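PDB 3H20: replication protein B from Plasmid RSF1010, which acts as the plasmid's primase, a nucleotidyltransferase that lays down the primers from which replication of RSF1010 starts. Local coordinates for residues 60-66 against 141-146; 73-79 against 104-110; 86-92 against 127-131; 264-270 against 282-286. All coordinates share one frame; numbering follows the deposited sequence.

How the contacts relate
Contacts 1, 2 and 3 build one compact unit, the primase's N-terminal domain, whereas contact 4 belongs to the C-terminal helical domain, its centre at least about 64 Å from theirs. Along the chain, contact 1 brackets contacts 2 and 3, whose segments alternate: strand 73-79 runs into helix 81-89, and strand 104-110 leads to helix 117-130. Contact 1 ties the edge of one antiparallel sheet, contact 2 the edge of a second; their centres lie about 11 Å apart. Contact 3 touches contact 2, centres about 10 Å apart, and packs helices onto that second sheet. Y62 and R145 of the diphosphate site lie on the first sheet, with Q106 of the second bonded to R145.

Contact 1 of 4, residues 60-66 against 141-146; sequences DVYIRPA and RHYGRL. With DPO (diphosphate), chain E.
D60 OD1 is gripped by both terminal nitrogens of R145: NH2 makes a salt bridge at 2.7 Å, approaching from above the carboxylate plane, while NH1 adds a weak bond; the backbone N of R152 is a further donor. R145 bends at its second torsion, which brings the guanidinium back beside the Y62 ring, and its NH1 gives a nearly straight bond of 3.0 Å to O4 of the diphosphate. Y62 OH donates to diphosphate O2 at 2.6 Å, and N151 and K153 complete this pocket. Strand 59-65 pairs antiparallel with the short edge strand 144-145, I63 N reaching G144 O at 2.7 Å and G144 N returning to I63 O. At the far end the R64 guanidinium lies flat on the Y143 ring, planes 4° apart and centres 4.1 Å apart, a cation-pi stack. Its NH1 holds R141 O at 2.7 Å, in the carbonyl plane. R141 CZ lies over R64's opposite face, toward its rim, and D23 forms salt bridges with both arginines, which probably offsets their like charge. A leucine in place of R64 would probably leave R141 O without this donor, D23 with R141 alone, and the Y143 face without its cation.

Contact 2 of 4, residues 73-79 against 104-110; sequences LVLVDDL and NYQAWVK
L75 CD1 sits over one face of the W108 indole, 3.9 Å from the centroid of its five-membered ring, a CH-pi contact across a non-hydrogen-bonded pair. With CG anti to the backbone N (chi1 180°), L75 sends this methyl across the ring. L73 CB approaches CE3 of the same indole at 4.1 Å. A serine in place of W108 would probably open a gap beneath L75 and L73 and leave this methyl without its aromatic face. On the other face of the sheet V76 CG2 meets V109 CG2 at 4.2 Å, and L79 CD1 touches A107 CB; helices 81-89 and 117-130 pack there. Four backbone bonds knit this stretch, V74 with V109 and V76 with A107. The side chains near D77 and D78 are looser and wetter, though L79 and Y105 exchange two backbone bonds. Q106 NE2 donates to D77 OD1 at 3.0 Å, in its own amide plane but above the carboxylate plane, D77 OD2 being taken by S137. A water lies 2.6 Å from both D78 OD1 and N104 OD1, while N104 ND2 bonds S101. D78, with positive phi, and L79 face Y105, the signature of a G1 beta bulge in an antiparallel strand pair.

Contact 3 of 4, residues 86-92 against 127-131; sequences DMKAEGR and LASEY
The Y131 ring lies between side chains on both of its faces. M87 CG stands almost exactly over its centre, 3.5 Å from the centroid, a CH-pi contact, and E130 CB lies over the opposite face, nearer the rim. M87 SD, 4.6 Å from the centroid, adds a more distant Met-aromatic contact. At the ring's edge, E90 and Y131 run past each other in opposite directions, the carboxylate turned 25° from the ring, and Y131 OH donates to E90 OE1 at 2.7 Å on the anti side but tilted out of the carboxylate plane. R92 crosses Y131 at nearly a right angle, its guanidinium plane standing 83° from the ring, and brings CD to within 3.3 Å of Y131 OH. The bend of R92 at its second torsion (chi2 72°) turns the guanidinium toward E130, which it holds side-on in a two-nitrogen salt bridge: NE to OE1 and NH2 to OE2, each 2.9 Å. NH1 turns back to E90 O, so three nitrogens fix the group's rotation. Its aliphatic part rests on L127, CG to CD2 3.6 Å. A Schellman motif with G91 at C-prime ends helix 81-89 and sets R92 in this position. M87 and L127 continue inward onto strand 73-79, M87 against L79 and L127 against V74 and V76, so the ends of helices 81-89 and 117-130 are clasped over the same face of the sheet.

Contact 4 of 4, residues 264-270 against 282-286; sequences MAEASPA and YIERT
M264 reaches from helix 257-267 toward Y282 and T286 on helix 279-291. Its CB points at the opposing helix, and CG, anti to the carbonyl carbon (chi1 -75°), carries the chain on in extended form to the sulfur. SD comes 4.0 Å from T286 CG2. There the third torsion (chi3 65°) bends the chain, and the terminal methyl CE is delivered among three residues: Y282 CE2 at 3.6 Å, T286 OG1 at 3.9 Å and I283 CG1 at 4.2 Å. M264 and Y282 cross at about a right angle. T286 OG1 also lies over one face of the Y282 ring and donates to Y282 O at 2.9 Å, a carbonyl that takes T286 N from the opposite face of its plane. Beside this, A265 CB meets I283 CD1, and A270 CB touches Y282 OH at 3.6 Å. S268, the N-cap of helix 269-272, shares D243 of helix 239-252 with Y282: both hydroxyls are hydrogen-bonded to its OD2. Between the two segments themselves no hydrogen bond forms, so within this helix bundle their union rests on apolar fit around a methionine methyl, while the polar tie is made indirectly through a third helix.

Contact 1 of 4, residues 60-66 against 141-146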
# COMPACT_ATOMS: atom_id res chain seq x y z
N ASP A 60 -20.26 -3.88 -15.88
CA ASP A 60 -19.10 -3.24 -16.51
C ASP A 60 -18.00 -4.28 -16.78
O ASP A 60 -17.88 -5.27 -16.04
CB ASP A 60 -18.55 -2.09 -15.65
CG ASP A 60 -19.50 -0.90 -15.61
OD1 ASP A 60 -19.60 -0.18 -16.63
OD2 ASP A 60 -20.11 -0.67 -14.55
N VAL A 61 -17.25 -4.07 -17.86
CA VAL A 61 -16.23 -5.00 -18.33
C VAL A 61 -14.84 -4.35 -18.25
O VAL A 61 -14.58 -3.31 -18.86
CB VAL A 61 -16.50 -5.49 -19.78
CG1 VAL A 61 -15.52 -6.61 -20.20
CG2 VAL A 61 -17.96 -5.97 -19.94
N TYR A 62 -13.94 -5.00 -17.50
CA TYR A 62 -12.62 -4.46 -17.19
C TYR A 62 -11.52 -5.40 -17.67
O TYR A 62 -11.75 -6.60 -17.89
CB TYR A 62 -12.47 -4.28 -15.68
CG TYR A 62 -13.45 -3.30 -15.05
CD1 TYR A 62 -13.17 -1.94 -14.99
CD2 TYR A 62 -14.65 -3.75 -14.50
CE1 TYR A 62 -14.07 -1.04 -14.39
CE2 TYR A 62 -15.55 -2.87 -13.92
CZ TYR A 62 -15.25 -1.52 -13.87
OH TYR A 62 -16.16 -0.65 -13.29
N ILE A 63 -10.31 -4.85 -17.83
CA ILE A 63 -9.19 -5.61 -18.40
C ILE A 63 -7.85 -5.13 -17.83
O ILE A 63 -7.66 -3.94 -17.54
CB ILE A 63 -9.17 -5.60 -19.98
CG1 ILE A 63 -8.11 -6.57 -20.53
CG2 ILE A 63 -8.92 -4.17 -20.54
CD1 ILE A 63 -8.09 -6.70 -22.05
N ARG A 64 -6.95 -6.09 -17.62
CA ARG A 64 -5.56 -5.81 -17.26
C ARG A 64 -4.72 -7.00 -17.70
O ARG A 64 -5.26 -8.10 -17.93
CB ARG A 64 -5.41 -5.58 -15.74
CG ARG A 64 -5.73 -6.80 -14.87
CD ARG A 64 -5.67 -6.50 -13.38
NE ARG A 64 -6.02 -7.69 -12.60
CZ ARG A 64 -6.41 -7.70 -11.33
NH1 ARG A 64 -6.50 -6.58 -10.63
NH2 ARG A 64 -6.72 -8.86 -10.75
N PRO A 65 -3.39 -6.81 -17.84
CA PRO A 65 -2.52 -7.97 -18.06
C PRO A 65 -2.64 -8.97 -16.91
O PRO A 65 -2.87 -8.57 -15.75
CB PRO A 65 -1.11 -7.35 -18.12
CG PRO A 65 -1.35 -5.90 -18.54
CD PRO A 65 -2.63 -5.54 -17.83
N ALA A 66 -2.54 -10.25 -17.23
CA ALA A 66 -2.61 -11.29 -16.21
C ALA A 66 -1.46 -11.16 -15.22
O ALA A 66 -0.40 -10.63 -15.56
CB ALA A 66 -2.62 -12.68 -16.85
N ARG A 141 -1.49 -3.42 -10.52
CA ARG A 141 -2.55 -4.39 -10.82
C ARG A 141 -3.95 -3.76 -11.01
O ARG A 141 -4.96 -4.43 -10.81
CB ARG A 141 -2.60 -5.46 -9.72
CG ARG A 141 -1.38 -6.38 -9.68
CD ARG A 141 -1.44 -7.43 -10.80
NE ARG A 141 -2.38 -8.51 -10.50
CZ ARG A 141 -3.07 -9.18 -11.41
NH1 ARG A 141 -2.95 -8.88 -12.70
NH2 ARG A 141 -3.90 -10.16 -11.05
N HIS A 142 -4.00 -2.50 -11.41
CA HIS A 142 -5.30 -1.84 -11.50
C HIS A 142 -6.00 -2.16 -12.81
O HIS A 142 -5.36 -2.24 -13.86
CB HIS A 142 -5.19 -0.33 -11.33
CG HIS A 142 -6.48 0.31 -10.93
ND1 HIS A 142 -6.90 0.38 -9.61
CD2 HIS A 142 -7.46 0.89 -11.67
CE1 HIS A 142 -8.08 0.98 -9.56
NE2 HIS A 142 -8.44 1.30 -10.79
N TYR A 143 -7.31 -2.35 -12.73
CA TYR A 143 -8.13 -2.65 -13.90
C TYR A 143 -8.39 -1.38 -14.71
O TYR A 143 -8.70 -0.33 -14.14
CB TYR A 143 -9.48 -3.25 -13.47
CG TYR A 143 -9.54 -4.77 -13.42
CD1 TYR A 143 -9.29 -5.53 -14.55
CD2 TYR A 143 -9.90 -5.43 -12.24
CE1 TYR A 143 -9.37 -6.92 -14.52
CE2 TYR A 143 -9.98 -6.83 -12.20
CZ TYR A 143 -9.72 -7.56 -13.36
OH TYR A 143 -9.81 -8.94 -13.33
N GLY A 144 -8.25 -1.48 -16.03
CA GLY A 144 -8.83 -0.50 -16.93
C GLY A 144 -10.09 -1.01 -17.60
O GLY A 144 -10.49 -2.15 -17.40
N ARG A 145 -10.71 -0.15 -18.41
CA ARG A 145 -11.91 -0.53 -19.15
C ARG A 145 -11.55 -1.22 -20.46
O ARG A 145 -10.58 -0.84 -21.12
CB ARG A 145 -12.78 0.70 -19.42
CG ARG A 145 -13.37 1.33 -18.16
CD ARG A 145 -14.38 0.41 -17.50
NE ARG A 145 -15.30 1.14 -16.63
CZ ARG A 145 -16.62 1.12 -16.76
NH1 ARG A 145 -17.38 1.82 -15.92
NH2 ARG A 145 -17.18 0.40 -17.72
N LEU A 146 -12.34 -2.22 -20.83
CA LEU A 146 -12.23 -2.83 -22.15
C LEU A 146 -13.18 -2.16 -23.15
O LEU A 146 -14.38 -2.03 -22.89
CB LEU A 146 -12.52 -4.33 -22.07
CG LEU A 146 -12.42 -5.11 -23.39
CD1 LEU A 146 -10.97 -5.22 -23.83
CD2 LEU A 146 -13.04 -6.49 -23.24
P1 DPO E . -14.64 2.75 -13.09
O1 DPO E . -14.26 3.87 -12.00
O2 DPO E . -15.23 1.56 -12.37
O3 DPO E . -13.45 2.55 -14.00
O4 DPO E . -15.83 3.47 -13.92
P2 DPO E . -15.67 4.95 -14.57
O5 DPO E . -15.57 5.88 -13.39
O6 DPO E . -14.42 4.84 -15.42
O7 DPO E . -16.94 5.13 -15.36
O HOH W 1 -15.69 -1.38 -20.46
O HOH W 2 -1.74 -6.68 -14.09

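Contact 2 of 4, residues 73-79 against 104-110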
# COMPACT_ATOMS: atom_id res chain seq x y z
N LEU A 73 3.46 -2.43 -19.24
CA LEU A 73 2.28 -1.56 -19.41
C LEU A 73 1.86 -0.92 -18.10
O LEU A 73 1.73 -1.61 -17.09
CB LEU A 73 1.11 -2.39 -19.93
CG LEU A 73 0.58 -2.17 -21.34
CD1 LEU A 73 1.68 -2.03 -22.38
CD2 LEU A 73 -0.41 -3.29 -21.71
N VAL A 74 1.65 0.40 -18.11
CA VAL A 74 1.24 1.14 -16.91
C VAL A 74 -0.03 1.95 -17.19
O VAL A 74 -0.05 2.77 -18.11
CB VAL A 74 2.39 2.08 -16.43
CG1 VAL A 74 1.94 2.95 -15.26
CG2 VAL A 74 3.60 1.24 -16.01
N LEU A 75 -1.07 1.72 -16.39
CA LEU A 75 -2.35 2.44 -16.53
C LEU A 75 -2.33 3.83 -15.89
O LEU A 75 -1.93 3.98 -14.72
CB LEU A 75 -3.51 1.63 -15.91
CG LEU A 75 -4.92 2.24 -15.97
CD1 LEU A 75 -5.44 2.31 -17.40
CD2 LEU A 75 -5.93 1.48 -15.09
N VAL A 76 -2.81 4.83 -16.64
CA VAL A 76 -3.04 6.20 -16.14
C VAL A 76 -4.52 6.57 -16.34
O VAL A 76 -5.02 6.59 -17.47
CB VAL A 76 -2.13 7.23 -16.88
CG1 VAL A 76 -2.13 8.56 -16.13
CG2 VAL A 76 -0.69 6.71 -16.99
N ASP A 77 -5.21 6.87 -15.24
CA ASP A 77 -6.68 6.96 -15.19
C ASP A 77 -7.16 8.41 -15.01
O ASP A 77 -6.44 9.23 -14.44
CB ASP A 77 -7.17 6.10 -14.01
CG ASP A 77 -8.64 5.74 -14.09
OD1 ASP A 77 -9.24 5.83 -15.18
OD2 ASP A 77 -9.21 5.38 -13.04
N ASP A 78 -8.36 8.72 -15.51
CA ASP A 78 -9.04 10.02 -15.30
C ASP A 78 -8.31 11.21 -15.96
O ASP A 78 -8.08 12.23 -15.33
CB ASP A 78 -9.31 10.27 -13.79
CG ASP A 78 -10.46 11.27 -13.53
OD1 ASP A 78 -11.42 11.34 -14.33
OD2 ASP A 78 -10.42 11.96 -12.49
N LEU A 79 -7.98 11.06 -17.24
CA LEU A 79 -7.26 12.08 -18.02
C LEU A 79 -8.19 12.87 -18.95
O LEU A 79 -9.15 12.33 -19.48
CB LEU A 79 -6.16 11.42 -18.87
CG LEU A 79 -5.00 10.72 -18.14
CD1 LEU A 79 -4.28 9.77 -19.08
CD2 LEU A 79 -4.02 11.74 -17.53
N ASN A 104 -13.52 11.93 -21.02
CA ASN A 104 -12.80 11.24 -19.95
C ASN A 104 -12.03 10.04 -20.49
O ASN A 104 -12.61 9.16 -21.14
CB ASN A 104 -13.77 10.77 -18.85
CG ASN A 104 -14.42 11.93 -18.10
OD1 ASN A 104 -13.73 12.81 -17.60
ND2 ASN A 104 -15.74 11.92 -18.02
N TYR A 105 -10.72 10.01 -20.25
CA TYR A 105 -9.82 9.02 -20.87
C TYR A 105 -8.95 8.23 -19.90
O TYR A 105 -8.62 8.69 -18.80
CB TYR A 105 -8.90 9.69 -21.92
CG TYR A 105 -9.64 10.49 -22.98
CD1 TYR A 105 -10.08 9.89 -24.16
CD2 TYR A 105 -9.88 11.85 -22.81
CE1 TYR A 105 -10.75 10.62 -25.14
CE2 TYR A 105 -10.56 12.59 -23.78
CZ TYR A 105 -11.00 11.96 -24.94
OH TYR A 105 -11.66 12.68 -25.90
N GLN A 106 -8.57 7.03 -20.35
CA GLN A 106 -7.52 6.21 -19.75
C GLN A 106 -6.41 6.03 -20.78
O GLN A 106 -6.69 5.88 -21.98
CB GLN A 106 -8.07 4.81 -19.40
CG GLN A 106 -8.88 4.80 -18.14
CD GLN A 106 -9.51 3.46 -17.83
OE1 GLN A 106 -9.53 2.55 -18.66
NE2 GLN A 106 -10.05 3.34 -16.63
N ALA A 107 -5.17 6.00 -20.32
CA ALA A 107 -4.05 5.64 -21.19
C ALA A 107 -3.24 4.49 -20.59
O ALA A 107 -3.06 4.44 -19.37
CB ALA A 107 -3.15 6.86 -21.44
N TRP A 108 -2.78 3.57 -21.43
CA TRP A 108 -1.78 2.60 -21.02
C TRP A 108 -0.46 3.04 -21.65
O TRP A 108 -0.39 3.24 -22.86
CB TRP A 108 -2.13 1.19 -21.52
CG TRP A 108 -3.38 0.56 -20.89
CD1 TRP A 108 -4.66 0.67 -21.34
CD2 TRP A 108 -3.43 -0.30 -19.75
NE1 TRP A 108 -5.52 -0.04 -20.53
CE2 TRP A 108 -4.79 -0.66 -19.55
CE3 TRP A 108 -2.47 -0.80 -18.86
CZ2 TRP A 108 -5.21 -1.50 -18.52
CZ3 TRP A 108 -2.89 -1.63 -17.82
CH2 TRP A 108 -4.25 -1.96 -17.66
N VAL A 109 0.56 3.23 -20.82
CA VAL A 109 1.89 3.64 -21.30
C VAL A 109 2.83 2.43 -21.20
O VAL A 109 2.95 1.84 -20.11
CB VAL A 109 2.46 4.82 -20.46
CG1 VAL A 109 3.87 5.24 -20.93
CG2 VAL A 109 1.50 6.03 -20.47
N LYS A 110 3.47 2.07 -22.32
CA LYS A 110 4.45 0.99 -22.36
C LYS A 110 5.83 1.58 -22.10
O LYS A 110 6.34 2.38 -22.90
CB LYS A 110 4.44 0.28 -23.73
CG LYS A 110 5.43 -0.91 -23.81
CD LYS A 110 5.36 -1.67 -25.13
CE LYS A 110 6.43 -2.79 -25.14
NZ LYS A 110 6.35 -3.69 -26.33
O HOH W 3 -11.17 7.75 -17.37
O HOH W 4 -11.37 11.91 -16.90

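Contact 3 of 4, residues 86-92 against 127-131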
# COMPACT_ATOMS: atom_id res chain seq x y z
N ASP A 86 -0.13 16.92 -23.35
CA ASP A 86 1.08 17.09 -22.55
C ASP A 86 1.91 15.80 -22.48
O ASP A 86 3.13 15.84 -22.66
CB ASP A 86 0.73 17.59 -21.14
CG ASP A 86 0.28 19.04 -21.13
OD1 ASP A 86 0.37 19.71 -22.19
OD2 ASP A 86 -0.14 19.54 -20.06
N MET A 87 1.26 14.67 -22.22
CA MET A 87 1.93 13.36 -22.15
C MET A 87 2.75 13.07 -23.40
O MET A 87 3.94 12.72 -23.32
CB MET A 87 0.92 12.23 -21.88
CG MET A 87 0.26 12.27 -20.47
SD MET A 87 -0.93 10.92 -20.22
CE MET A 87 0.16 9.50 -20.22
N LYS A 88 2.12 13.21 -24.57
CA LYS A 88 2.79 13.00 -25.86
C LYS A 88 4.00 13.93 -26.07
O LYS A 88 5.05 13.47 -26.55
CB LYS A 88 1.80 13.14 -27.01
CG LYS A 88 0.78 12.00 -27.10
CD LYS A 88 -0.24 12.29 -28.22
CE LYS A 88 -1.32 11.21 -28.27
NZ LYS A 88 -2.24 11.45 -29.42
N ALA A 89 3.85 15.21 -25.72
CA ALA A 89 4.90 16.21 -25.95
C ALA A 89 6.08 16.07 -24.97
O ALA A 89 7.12 16.72 -25.13
CB ALA A 89 4.31 17.63 -25.87
N GLU A 90 5.89 15.22 -23.97
CA GLU A 90 6.89 14.95 -22.93
C GLU A 90 7.46 13.52 -23.00
O GLU A 90 8.18 13.08 -22.10
CB GLU A 90 6.28 15.22 -21.54
CG GLU A 90 5.96 16.72 -21.33
CD GLU A 90 5.08 17.02 -20.11
OE1 GLU A 90 4.88 16.13 -19.25
OE2 GLU A 90 4.59 18.16 -20.01
N GLY A 91 7.16 12.81 -24.08
CA GLY A 91 7.70 11.45 -24.26
C GLY A 91 7.00 10.38 -23.43
O GLY A 91 7.53 9.27 -23.28
N ARG A 92 5.81 10.69 -22.92
CA ARG A 92 4.95 9.69 -22.27
C ARG A 92 3.81 9.28 -23.23
O ARG A 92 2.63 9.26 -22.84
CB ARG A 92 4.36 10.23 -20.95
CG ARG A 92 5.33 10.24 -19.74
CD ARG A 92 6.41 11.32 -19.86
NE ARG A 92 7.02 11.56 -18.54
CZ ARG A 92 8.25 12.03 -18.34
NH1 ARG A 92 9.04 12.34 -19.38
NH2 ARG A 92 8.68 12.20 -17.10
N LEU A 127 3.46 8.75 -12.73
CA LEU A 127 2.68 9.29 -13.84
C LEU A 127 1.37 9.91 -13.36
O LEU A 127 0.95 10.95 -13.89
CB LEU A 127 2.41 8.21 -14.90
CG LEU A 127 3.61 7.70 -15.72
CD1 LEU A 127 3.20 6.52 -16.61
CD2 LEU A 127 4.24 8.82 -16.58
N ALA A 128 0.74 9.30 -12.35
CA ALA A 128 -0.48 9.86 -11.78
C ALA A 128 -0.19 11.23 -11.15
O ALA A 128 -0.98 12.17 -11.27
CB ALA A 128 -1.09 8.91 -10.76
N SER A 129 0.97 11.33 -10.49
CA SER A 129 1.43 12.60 -9.93
C SER A 129 1.80 13.62 -11.02
O SER A 129 1.40 14.79 -10.92
CB SER A 129 2.62 12.37 -8.99
OG SER A 129 3.02 13.59 -8.41
N GLU A 130 2.54 13.18 -12.04
CA GLU A 130 2.97 14.05 -13.14
C GLU A 130 1.80 14.77 -13.81
O GLU A 130 1.90 15.95 -14.12
CB GLU A 130 3.78 13.27 -14.20
CG GLU A 130 5.27 13.11 -13.88
CD GLU A 130 6.07 12.32 -14.94
OE1 GLU A 130 5.54 12.07 -16.04
OE2 GLU A 130 7.23 11.95 -14.64
N TYR A 131 0.70 14.04 -14.02
CA TYR A 131 -0.44 14.55 -14.77
C TYR A 131 -1.69 14.77 -13.91
O TYR A 131 -2.79 14.91 -14.45
CB TYR A 131 -0.69 13.66 -16.02
CG TYR A 131 0.57 13.59 -16.87
CD1 TYR A 131 1.00 14.70 -17.59
CD2 TYR A 131 1.37 12.44 -16.88
CE1 TYR A 131 2.18 14.68 -18.33
CE2 TYR A 131 2.57 12.40 -17.63
CZ TYR A 131 2.96 13.54 -18.34
OH TYR A 131 4.13 13.55 -19.07

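Contact 4 of 4, residues 264-270 against 282-286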
# COMPACT_ATOMS: atom_id res chain seq x y z
N MET A 264 12.89 -6.75 38.54
CA MET A 264 13.74 -6.13 39.55
C MET A 264 14.73 -7.15 40.11
O MET A 264 15.92 -6.85 40.26
CB MET A 264 12.91 -5.53 40.69
CG MET A 264 12.20 -4.22 40.33
SD MET A 264 11.16 -3.55 41.65
CE MET A 264 12.37 -3.15 42.91
N ALA A 265 14.24 -8.35 40.41
CA ALA A 265 15.06 -9.43 40.95
C ALA A 265 16.25 -9.76 40.05
O ALA A 265 17.32 -10.10 40.54
CB ALA A 265 14.21 -10.67 41.19
N GLU A 266 16.05 -9.62 38.74
CA GLU A 266 17.07 -9.97 37.75
C GLU A 266 18.05 -8.83 37.45
O GLU A 266 19.24 -9.08 37.28
CB GLU A 266 16.41 -10.44 36.45
CG GLU A 266 17.36 -11.08 35.44
CD GLU A 266 17.83 -12.47 35.86
OE1 GLU A 266 17.04 -13.19 36.53
OE2 GLU A 266 18.97 -12.84 35.53
N ALA A 267 17.54 -7.60 37.40
CA ALA A 267 18.30 -6.49 36.81
C ALA A 267 18.53 -5.24 37.67
O ALA A 267 19.29 -4.36 37.28
CB ALA A 267 17.66 -6.09 35.46
N SER A 268 17.88 -5.15 38.84
CA SER A 268 18.00 -3.96 39.69
C SER A 268 19.33 -3.84 40.41
O SER A 268 19.68 -4.72 41.21
CB SER A 268 16.86 -3.89 40.72
OG SER A 268 17.10 -2.86 41.67
N PRO A 269 20.09 -2.76 40.15
CA PRO A 269 21.30 -2.52 40.92
C PRO A 269 21.00 -2.24 42.39
O PRO A 269 21.75 -2.70 43.26
CB PRO A 269 21.92 -1.29 40.25
CG PRO A 269 20.80 -0.63 39.52
CD PRO A 269 19.87 -1.74 39.10
N ALA A 270 19.91 -1.52 42.68
CA ALA A 270 19.52 -1.24 44.07
C ALA A 270 19.23 -2.52 44.85
O ALA A 270 19.54 -2.62 46.04
CB ALA A 270 18.32 -0.29 44.12
N TYR A 282 12.16 -5.49 49.80
CA TYR A 282 12.37 -4.26 49.04
C TYR A 282 11.51 -4.23 47.78
O TYR A 282 10.89 -3.21 47.49
CB TYR A 282 13.86 -4.05 48.72
CG TYR A 282 14.11 -2.98 47.67
CD1 TYR A 282 13.87 -1.63 47.94
CD2 TYR A 282 14.57 -3.33 46.40
CE1 TYR A 282 14.08 -0.66 46.97
CE2 TYR A 282 14.78 -2.36 45.42
CZ TYR A 282 14.54 -1.03 45.71
OH TYR A 282 14.75 -0.07 44.75
N ILE A 283 11.48 -5.35 47.05
CA ILE A 283 10.63 -5.50 45.86
C ILE A 283 9.14 -5.31 46.19
O ILE A 283 8.45 -4.52 45.54
CB ILE A 283 10.83 -6.87 45.17
CG1 ILE A 283 12.24 -7.01 44.60
CG2 ILE A 283 9.80 -7.08 44.05
CD1 ILE A 283 12.63 -8.44 44.21
N GLU A 284 8.67 -6.03 47.21
CA GLU A 284 7.27 -6.00 47.65
C GLU A 284 6.83 -4.58 48.01
O GLU A 284 5.75 -4.14 47.63
CB GLU A 284 7.06 -6.96 48.83
CG GLU A 284 5.87 -6.65 49.75
CD GLU A 284 4.53 -7.16 49.23
OE1 GLU A 284 4.40 -8.38 48.97
OE2 GLU A 284 3.59 -6.35 49.11
N ARG A 285 7.68 -3.87 48.76
CA ARG A 285 7.39 -2.51 49.18
C ARG A 285 7.39 -1.54 47.99
O ARG A 285 6.51 -0.68 47.88
CB ARG A 285 8.37 -2.06 50.26
CG ARG A 285 8.06 -0.71 50.90
CD ARG A 285 8.64 -0.58 52.31
NE ARG A 285 10.00 -1.09 52.42
CZ ARG A 285 11.10 -0.47 51.98
NH1 ARG A 285 11.00 0.71 51.38
NH2 ARG A 285 12.28 -1.03 52.13
N THR A 286 8.37 -1.69 47.11
CA THR A 286 8.43 -0.89 45.88
C THR A 286 7.14 -1.06 45.08
O THR A 286 6.52 -0.07 44.67
CB THR A 286 9.65 -1.25 45.00
OG1 THR A 286 10.85 -0.89 45.69
CG2 THR A 286 9.60 -0.50 43.66